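Local coordinates for protein Na-K-Cl cotransporter (Methanosarcina acetivorans, PDB 3G40) that probably belongs to a membrane symporter that moves chloride together with cations, of which this chain is the C-terminal cytoplasmic domain, at residues D257-L260 with A261-L264; S145-P148 with Q149-L152. One frame throughout, in Å; residues are numbered along the deposited sequence.

Contact 1 (D257-L260 with A261-L264)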
loop_
_atom_site.group_PDB
_atom_site.type_symbol
_atom_site.label_atom_id
_atom_site.label_comp_id
_atom_site.label_asym_id
_atom_site.label_seq_id
_atom_site.Cartn_x
_atom_site.Cartn_y
_atom_site.Cartn_z
ATOM N N ASP A 257 -16.623 -12.634 -16.006
ATOM C CA ASP A 257 -16.267 -13.820 -15.242
ATOM C C ASP A 257 -15.306 -13.384 -14.145
ATOM O O ASP A 257 -14.107 -13.240 -14.387
ATOM C CB ASP A 257 -15.602 -14.859 -16.141
ATOM C CG ASP A 257 -15.295 -16.160 -15.412
ATOM O OD1 ASP A 257 -15.407 -16.199 -14.169
ATOM O OD2 ASP A 257 -14.936 -17.150 -16.090
ATOM N N LEU A 258 -15.845 -13.163 -12.949
ATOM C CA LEU A 258 -15.068 -12.656 -11.819
ATOM C C LEU A 258 -13.944 -13.599 -11.397
ATOM O O LEU A 258 -12.946 -13.161 -10.816
ATOM C CB LEU A 258 -15.978 -12.363 -10.623
ATOM C CG LEU A 258 -17.068 -11.305 -10.807
ATOM C CD1 LEU A 258 -17.670 -10.937 -9.464
ATOM C CD2 LEU A 258 -16.523 -10.072 -11.498
ATOM N N ASP A 259 -14.108 -14.891 -11.675
ATOM C CA ASP A 259 -13.063 -15.865 -11.361
ATOM C C ASP A 259 -11.891 -15.718 -12.323
ATOM O O ASP A 259 -10.737 -15.924 -11.956
ATOM C CB ASP A 259 -13.610 -17.292 -11.403
ATOM C CG ASP A 259 -14.369 -17.661 -10.145
ATOM O OD1 ASP A 259 -14.174 -16.993 -9.105
ATOM O OD2 ASP A 259 -15.162 -18.625 -10.194
ATOM N N LEU A 260 -12.204 -15.361 -13.561
ATOM C CA LEU A 260 -11.182 -15.082 -14.552
ATOM C C LEU A 260 -10.380 -13.861 -14.096
ATOM O O LEU A 260 -9.154 -13.842 -14.188
ATOM C CB LEU A 260 -11.836 -14.828 -15.904
ATOM C CG LEU A 260 -11.065 -15.282 -17.140
ATOM C CD1 LEU A 260 -11.986 -15.326 -18.351
ATOM C CD2 LEU A 260 -9.875 -14.374 -17.387
ATOM N N ALA A 261 -11.078 -12.849 -13.583
ATOM C CA ALA A 261 -10.417 -11.652 -13.078
ATOM C C ALA A 261 -9.466 -12.008 -11.941
ATOM O O ALA A 261 -8.327 -11.549 -11.916
ATOM C CB ALA A 261 -11.450 -10.611 -12.618
ATOM N N ARG A 262 -9.937 -12.839 -11.011
ATOM C CA ARG A 262 -9.126 -13.235 -9.869
ATOM C C ARG A 262 -7.906 -14.008 -10.340
ATOM O O ARG A 262 -6.802 -13.807 -9.842
ATOM C CB ARG A 262 -9.928 -14.089 -8.887
ATOM C CG ARG A 262 -10.957 -13.322 -8.074
ATOM C CD ARG A 262 -11.603 -14.228 -7.032
ATOM N NE ARG A 262 -12.628 -13.528 -6.271
ATOM C CZ ARG A 262 -13.914 -13.499 -6.603
ATOM N NH1 ARG A 262 -14.338 -14.141 -7.684
ATOM N NH2 ARG A 262 -14.777 -12.829 -5.848
ATOM N N HIS A 263 -8.116 -14.896 -11.306
ATOM C CA HIS A 263 -7.039 -15.711 -11.843
ATOM C C HIS A 263 -5.944 -14.868 -12.490
ATOM O O HIS A 263 -4.759 -15.183 -12.378
ATOM C CB HIS A 263 -7.580 -16.727 -12.855
ATOM C CG HIS A 263 -6.511 -17.525 -13.536
ATOM N ND1 HIS A 263 -5.761 -18.479 -12.880
ATOM C CD2 HIS A 263 -6.063 -17.509 -14.814
ATOM C CE1 HIS A 263 -4.899 -19.016 -13.724
ATOM N NE2 HIS A 263 -5.062 -18.445 -14.904
ATOM N N LEU A 264 -6.337 -13.807 -13.184
ATOM C CA LEU A 264 -5.354 -12.941 -13.823
ATOM C C LEU A 264 -4.463 -12.282 -12.774
ATOM O O LEU A 264 -3.245 -12.185 -12.945
ATOM C CB LEU A 264 -6.039 -11.899 -14.717
ATOM C CG LEU A 264 -6.490 -12.407 -16.097
ATOM C CD1 LEU A 264 -7.441 -11.425 -16.789
ATOM C CD2 LEU A 264 -5.295 -12.736 -17.002
#
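Asp257 meets Ala261 through its carbonyl, Asp257 O accepting Ala261 N at 3.2 Å, the first i to i+4 bond of helix 258-268. Asp257 is the N-cap residue: with CG anti to the backbone N (chi1 -176°), its OD1 folds back to accept weak bonds from Asp259 N and Leu260 N, occupying two N-H groups of the first turn. Leu258 sends its carbonyl to Arg262 N at 3.0 Å, and the arginine stem runs over the same oxygen, CG of Arg262 lying 3.4 Å from O of Leu258. Asp259 bonds through its carbonyl to His263 N, while its carboxylate reaches along the helix flank to the guanidinium three residues on. OD1 of Asp259 lies 3.2 Å from NH1 of Arg262 in a salt bridge whose hydrogen bond is weak, bent to 122°, with the two planes 58° apart. Each has its stronger partner elsewhere: Arg121 for the aspartate, Asp124 for the arginine, whose NE also bonds to the Pro118 carbonyl. With an alanine in place of Arg262, Asp124 would probably lose its salt-bridge mate and the Pro118 carbonyl its NE donor, and Asp259 would be left with Arg121. Leu260 lies alongside Leu264, both pointing the same way, with CD2 of Leu260 3.9 Å from CD1 of Leu264. Within the beta-alpha-beta unit 247-251, 258-268, 271-276, Ala261 and Leu264 pack on Phe274 of strand 271-276, and Leu258 meets Ile127 of helix 124-136.

Contact 2 (S145-P148 with Q149-L152)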
loop_
_atom_site.group_PDB
_atom_site.type_symbol
_atom_site.label_atom_id
_atom_site.label_comp_id
_atom_site.label_asym_id
_atom_site.label_seq_id
_atom_site.Cartn_x
_atom_site.Cartn_y
_atom_site.Cartn_z
ATOM N N SER A 145 -8.736 -5.353 -8.229
ATOM C CA SER A 145 -8.316 -6.600 -7.610
ATOM C C SER A 145 -6.901 -6.415 -7.078
ATOM O O SER A 145 -5.912 -6.626 -7.785
ATOM C CB SER A 145 -8.407 -7.750 -8.617
ATOM O OG SER A 145 -8.073 -8.989 -8.018
ATOM N N LYS A 146 -6.810 -5.979 -5.831
ATOM C CA LYS A 146 -5.522 -5.630 -5.245
ATOM C C LYS A 146 -4.797 -6.875 -4.783
ATOM O O LYS A 146 -5.352 -7.682 -4.046
ATOM C CB LYS A 146 -5.700 -4.654 -4.069
ATOM C CG LYS A 146 -4.378 -4.277 -3.423
ATOM C CD LYS A 146 -4.448 -2.922 -2.703
ATOM C CE LYS A 146 -4.712 -3.084 -1.230
ATOM N NZ LYS A 146 -4.520 -1.781 -0.515
ATOM N N HIS A 147 -3.556 -7.050 -5.223
ATOM C CA HIS A 147 -2.816 -8.244 -4.838
ATOM C C HIS A 147 -2.514 -8.217 -3.346
ATOM O O HIS A 147 -2.006 -7.217 -2.836
ATOM C CB HIS A 147 -1.519 -8.373 -5.640
ATOM C CG HIS A 147 -0.896 -9.726 -5.533
ATOM N ND1 HIS A 147 -0.135 -10.105 -4.449
ATOM C CD2 HIS A 147 -0.964 -10.808 -6.343
ATOM C CE1 HIS A 147 0.260 -11.356 -4.609
ATOM N NE2 HIS A 147 -0.234 -11.806 -5.749
ATOM N N PRO A 148 -2.824 -9.319 -2.640
ATOM C CA PRO A 148 -2.766 -9.372 -1.169
ATOM C C PRO A 148 -1.353 -9.268 -0.617
ATOM O O PRO A 148 -1.198 -8.955 0.555
ATOM C CB PRO A 148 -3.347 -10.750 -0.829
ATOM C CG PRO A 148 -3.952 -11.264 -2.088
ATOM C CD PRO A 148 -3.276 -10.586 -3.228
ATOM N N GLN A 149 -0.343 -9.525 -1.442
ATOM C CA GLN A 149 1.046 -9.377 -1.001
ATOM C C GLN A 149 1.716 -8.161 -1.635
ATOM O O GLN A 149 2.341 -7.359 -0.947
ATOM C CB GLN A 149 1.868 -10.626 -1.334
ATOM C CG GLN A 149 1.652 -11.795 -0.382
ATOM C CD GLN A 149 0.417 -12.605 -0.715
ATOM O OE1 GLN A 149 0.230 -13.038 -1.853
ATOM N NE2 GLN A 149 -0.431 -12.828 0.285
ATOM N N ALA A 150 1.610 -8.053 -2.956
ATOM C CA ALA A 150 2.311 -7.002 -3.692
ATOM C C ALA A 150 1.628 -5.638 -3.598
ATOM O O ALA A 150 2.277 -4.618 -3.807
ATOM C CB ALA A 150 2.480 -7.393 -5.159
ATOM N N GLY A 151 0.330 -5.610 -3.310
ATOM C CA GLY A 151 -0.399 -4.351 -3.376
ATOM C C GLY A 151 -0.099 -3.694 -4.717
ATOM O O GLY A 151 -0.111 -4.368 -5.750
ATOM N N LEU A 152 0.189 -2.392 -4.716
ATOM C CA LEU A 152 0.508 -1.700 -5.963
ATOM C C LEU A 152 2.012 -1.630 -6.157
ATOM O O LEU A 152 2.501 -0.949 -7.062
ATOM C CB LEU A 152 -0.111 -0.297 -5.988
ATOM C CG LEU A 152 -1.643 -0.303 -5.990
ATOM C CD1 LEU A 152 -2.218 1.072 -5.696
ATOM C CD2 LEU A 152 -2.160 -0.835 -7.325
#
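His147 and Gly151 close an i to i+4 turn (an alpha-turn) of the backbone, Gly151 N donating to His147 O at 2.9 Å. The chain leaves strand 140-145 extended through Lys146 and His147, bends at Pro148 and comes back beside itself, bringing the CA atoms of His147 and Gly151 to 4.8 Å. Gly151 takes a positive phi (50°), a region that residues with a CB enter less readily. The imidazole of His147 lies against the turn. Its CG stands anti to the backbone N (chi1 -166°), which swings ND1 in under the following peptides, where it accepts two N-H groups from within the turn. Ala150 N reaches His147 ND1 at 3.1 Å in an almost straight bond, and Gln149 N reaches the same atom at an equal distance; both donors sit more than 25° out of the ring plane. Because ND1 accepts both bonds, it should carry no proton, and the pair of bonds fixes the rotation of the ring. CD of Pro148 lies above one ring face, offset toward the rim. Gln149 bends at chi2 so that its amide doubles back, placing OE1 3.2 Å from CE1 of His147, with amide and ring planes nearly perpendicular, while its NE2 lies near CB of Pro148. Across the turn, the methyl of Ala150 touches the ring beside ND1, and CG of Lys146 passes over Gly151 CA. His147 packs on Arg31 and Gln149 on Glu32, both of the second subunit. Behind the turn, His147 and Pro148 rest on Met265 of helix 258-268, and the Ser271 hydroxyl, at the start of strand 271-276, bonds to His147 N and Gly151 O.

How the contacts relate
Contact 1 and contact 2 both mix buried and exposed residues, and they belong to the second and first halves of the C-terminal domain respectively, with centres about 14 Å apart. They do not touch directly, yet both lean on the same elements: helix 258-268 carries contact 1 and also supplies the methionine beneath contact 2, while strand 271-276 backs both. Contact 1 follows regular helical bonding, with a capped start and charged groups tied to helix 124-136 and the loop before it, in the same chain. Contact 2 is a loop that starts at the end of strand 140-145; a histidine nitrogen does much of the holding, and of the two, this loop is the one that meets the second subunit.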